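Local coordinates for protein oxidized polyvinyl alcohol hydrolase (Sphingopyxis, PDB 3WLA) that hydrolyses beta-diketones such as 4,6-nonanedione and cleaves oxidized polyvinyl alcohol in the second step of polyvinyl alcohol degradation, at residues D133-L138 and L173-F178. Residues are numbered along the deposited sequence; the frame is centred on the assembly and turned at random.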
ATOM      1  N   ASP A 133       3.384   5.149 -13.546  1.00 25.70           N
ATOM      2  CA  ASP A 133       3.283   6.532 -13.107  1.00 27.50           C
ATOM      3  C   ASP A 133       2.969   6.747 -11.633  1.00 28.15           C
ATOM      4  O   ASP A 133       3.420   7.725 -11.019  1.00 26.44           O
ATOM      5  CB  ASP A 133       2.222   7.275 -13.921  1.00 28.11           C
ATOM      6  CG  ASP A 133       2.697   7.620 -15.311  1.00 29.56           C
ATOM      7  OD1 ASP A 133       3.913   7.444 -15.591  1.00 31.54           O
ATOM      8  OD2 ASP A 133       1.856   8.089 -16.089  1.00 28.02           O
ATOM      9  N   ASP A 134       2.160   5.856 -11.050  1.00 27.31           N
ATOM     10  CA  ASP A 134       1.841   6.066  -9.641  1.00 27.15           C
ATOM     11  C   ASP A 134       3.011   5.762  -8.725  1.00 25.29           C
ATOM     12  O   ASP A 134       3.242   6.459  -7.733  1.00 25.31           O
ATOM     13  CB  ASP A 134       0.599   5.266  -9.234  1.00 26.33           C
ATOM     14  CG  ASP A 134      -0.679   5.915  -9.719  1.00 27.68           C
ATOM     15  OD1 ASP A 134      -0.699   7.154  -9.866  1.00 26.37           O
ATOM     16  OD2 ASP A 134      -1.684   5.205  -9.935  1.00 28.25           O
ATOM     17  N   VAL A 135       3.775   4.732  -9.029  1.00 25.69           N
ATOM     18  CA  VAL A 135       4.916   4.477  -8.160  1.00 24.63           C
ATOM     19  C   VAL A 135       5.861   5.697  -8.159  1.00 26.38           C
ATOM     20  O   VAL A 135       6.408   6.061  -7.126  1.00 25.63           O
ATOM     21  CB  VAL A 135       5.716   3.231  -8.609  1.00 24.58           C
ATOM     22  CG1 VAL A 135       7.047   3.152  -7.817  1.00 25.53           C
ATOM     23  CG2 VAL A 135       4.911   1.945  -8.356  1.00 22.63           C
ATOM     24  N   ARG A 136       6.024   6.346  -9.320  1.00 26.99           N
ATOM     25  CA  ARG A 136       6.940   7.482  -9.429  1.00 27.67           C
ATOM     26  C   ARG A 136       6.389   8.728  -8.756  1.00 26.52           C
ATOM     27  O   ARG A 136       7.134   9.497  -8.140  1.00 26.91           O
ATOM     28  CB  ARG A 136       7.273   7.755 -10.902  1.00 26.67           C
ATOM     29  CG  ARG A 136       8.338   6.755 -11.443  1.00 26.95           C
ATOM     30  CD  ARG A 136       8.659   6.958 -12.922  1.00 29.08           C
ATOM     31  NE  ARG A 136       7.513   6.816 -13.825  1.00 29.55           N
ATOM     32  CZ  ARG A 136       7.269   5.716 -14.539  1.00 28.71           C
ATOM     33  NH1 ARG A 136       8.081   4.646 -14.454  1.00 28.40           N
ATOM     34  NH2 ARG A 136       6.222   5.697 -15.353  1.00 30.69           N
ATOM     35  N   PHE A 137       5.087   8.916  -8.889  1.00 25.20           N
ATOM     36  CA  PHE A 137       4.427  10.039  -8.263  1.00 26.38           C
ATOM     37  C   PHE A 137       4.594   9.994  -6.745  1.00 26.42           C
ATOM     38  O   PHE A 137       5.025  11.010  -6.115  1.00 27.40           O
ATOM     39  CB  PHE A 137       2.944  10.043  -8.595  1.00 25.71           C
ATOM     40  CG  PHE A 137       2.160  11.045  -7.787  1.00 26.88           C
ATOM     41  CD1 PHE A 137       2.600  12.377  -7.697  1.00 26.80           C
ATOM     42  CD2 PHE A 137       0.970  10.678  -7.123  1.00 27.07           C
ATOM     43  CE1 PHE A 137       1.884  13.340  -6.969  1.00 24.42           C
ATOM     44  CE2 PHE A 137       0.240  11.641  -6.391  1.00 27.69           C
ATOM     45  CZ  PHE A 137       0.704  12.974  -6.316  1.00 26.13           C
ATOM     46  N   LEU A 138       4.243   8.844  -6.142  1.00 24.74           N
ATOM     47  CA  LEU A 138       4.339   8.711  -4.707  1.00 24.81           C
ATOM     48  C   LEU A 138       5.745   9.090  -4.233  1.00 24.98           C
ATOM     49  O   LEU A 138       5.879   9.835  -3.273  1.00 26.64           O
ATOM     50  CB  LEU A 138       3.979   7.262  -4.261  1.00 21.87           C
ATOM     51  CG  LEU A 138       2.527   6.911  -4.652  1.00 21.66           C
ATOM     52  CD1 LEU A 138       2.358   5.445  -4.513  1.00 23.38           C
ATOM     53  CD2 LEU A 138       1.459   7.744  -3.885  1.00 19.59           C
ATOM     54  N   LEU A 173       7.569  -3.291  -4.034  1.00 27.14           N
ATOM     55  CA  LEU A 173       8.241  -4.245  -4.903  1.00 27.36           C
ATOM     56  C   LEU A 173       9.128  -3.581  -5.920  1.00 27.40           C
ATOM     57  O   LEU A 173      10.209  -4.113  -6.261  1.00 28.24           O
ATOM     58  CB  LEU A 173       7.224  -5.155  -5.627  1.00 27.52           C
ATOM     59  CG  LEU A 173       6.503  -6.211  -4.743  1.00 29.41           C
ATOM     60  CD1 LEU A 173       5.353  -6.871  -5.525  1.00 29.01           C
ATOM     61  CD2 LEU A 173       7.467  -7.258  -4.237  1.00 29.83           C
ATOM     62  N   PHE A 174       8.668  -2.460  -6.442  1.00 25.76           N
ATOM     63  CA  PHE A 174       9.424  -1.713  -7.441  1.00 27.38           C
ATOM     64  C   PHE A 174      10.369  -0.635  -6.924  1.00 28.71           C
ATOM     65  O   PHE A 174      11.326  -0.298  -7.591  1.00 27.33           O
ATOM     66  CB  PHE A 174       8.502  -0.978  -8.399  1.00 25.20           C
ATOM     67  CG  PHE A 174       8.042  -1.817  -9.561  1.00 27.64           C
ATOM     68  CD1 PHE A 174       8.849  -1.975 -10.673  1.00 25.68           C
ATOM     69  CD2 PHE A 174       6.804  -2.504  -9.507  1.00 27.46           C
ATOM     70  CE1 PHE A 174       8.462  -2.814 -11.722  1.00 28.07           C
ATOM     71  CE2 PHE A 174       6.391  -3.346 -10.543  1.00 28.93           C
ATOM     72  CZ  PHE A 174       7.236  -3.509 -11.669  1.00 27.79           C
ATOM     73  N   ASP A 175      10.085  -0.095  -5.747  1.00 28.48           N
ATOM     74  CA  ASP A 175      10.861   1.019  -5.239  1.00 27.48           C
ATOM     75  C   ASP A 175      11.243   0.842  -3.775  1.00 26.95           C
ATOM     76  O   ASP A 175      11.097   1.752  -2.943  1.00 24.52           O
ATOM     77  CB  ASP A 175      10.014   2.293  -5.448  1.00 28.13           C
ATOM     78  CG  ASP A 175      10.842   3.573  -5.401  1.00 30.08           C
ATOM     79  OD1 ASP A 175      12.070   3.463  -5.422  1.00 29.58           O
ATOM     80  OD2 ASP A 175      10.267   4.690  -5.367  1.00 28.74           O
ATOM     81  N   SER A 176      11.770  -0.324  -3.448  1.00 27.05           N
ATOM     82  CA  SER A 176      12.181  -0.570  -2.081  1.00 27.35           C
ATOM     83  C   SER A 176      13.410   0.277  -1.674  1.00 28.84           C
ATOM     84  O   SER A 176      13.753   0.359  -0.508  1.00 28.99           O
ATOM     85  CB  SER A 176      12.475  -2.052  -1.887  1.00 26.84           C
ATOM     86  OG  SER A 176      13.570  -2.479  -2.677  1.00 27.21           O
ATOM     87  N   GLU A 177      14.055   0.929  -2.630  1.00 30.52           N
ATOM     88  CA  GLU A 177      15.213   1.772  -2.309  1.00 32.09           C
ATOM     89  C   GLU A 177      14.724   3.021  -1.580  1.00 31.01           C
ATOM     90  O   GLU A 177      15.447   3.646  -0.799  1.00 30.57           O
ATOM     91  CB  GLU A 177      15.934   2.224  -3.581  1.00 35.18           C
ATOM     92  CG  GLU A 177      16.760   1.172  -4.252  1.00 43.07           C
ATOM     93  CD  GLU A 177      15.903   0.072  -4.912  1.00 47.07           C
ATOM     94  OE1 GLU A 177      14.730   0.354  -5.361  1.00 44.91           O
ATOM     95  OE2 GLU A 177      16.440  -1.080  -4.981  1.00 50.33           O
ATOM     96  N   PHE A 178      13.487   3.402  -1.852  1.00 30.73           N
ATOM     97  CA  PHE A 178      12.941   4.593  -1.237  1.00 29.50           C
ATOM     98  C   PHE A 178      12.244   4.343   0.117  1.00 28.67           C
ATOM     99  O   PHE A 178      12.694   4.827   1.160  1.00 28.27           O
ATOM    100  CB  PHE A 178      12.004   5.292  -2.246  1.00 28.59           C
ATOM    101  CG  PHE A 178      11.534   6.658  -1.810  1.00 25.45           C
ATOM    102  CD1 PHE A 178      12.439   7.712  -1.685  1.00 26.99           C
ATOM    103  CD2 PHE A 178      10.180   6.890  -1.525  1.00 26.03           C
ATOM    104  CE1 PHE A 178      12.021   8.970  -1.287  1.00 25.16           C
ATOM    105  CE2 PHE A 178       9.732   8.161  -1.120  1.00 26.07           C
ATOM    106  CZ  PHE A 178      10.662   9.216  -0.998  1.00 24.65           C
TER
HETATM  107  O   HOH W   1       7.268   4.835  -5.026  1.00 25.18           O
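V135 reaches from helix 133-145 to the end of helix 163-174, where its CG1 meets CB of D175 at 3.9 Å. The two side chains run alongside each other in opposite directions. With CG1 anti to the backbone N (chi1 170°), this methyl is the branch that does the touching. The same methyl lies 4.4 Å from CB of F174, a looser apolar contact. The F174 ring turns from V135 and packs on A131 and P222.

The helix ends at F174, and the backbone of D175 swings out of helical geometry. With CG anti to the backbone N (chi1 -161°), OD2 is the carboxylate oxygen nearer V135. One water bridges the segments, donating to V135 O at 2.6 Å and to D175 OD2 at 3.0 Å. No direct hydrogen bond joins them. E139 OE1 comes close to D175 OD2, so the like charges may raise the pKa of one of them.

F178, whose N bonds to D175 O (3.1 Å), packs on E139, V142 and R143 of helix 133-145. V135 also touches M167 and R170, further back on helix 163-174. Thus one face of helix 133-145 packs on the C-terminal end of helix 163-174, away from the probable catalytic residues. In this alpha/beta-hydrolase fold, helix 163-174 follows the probable nucleophile elbow at S162.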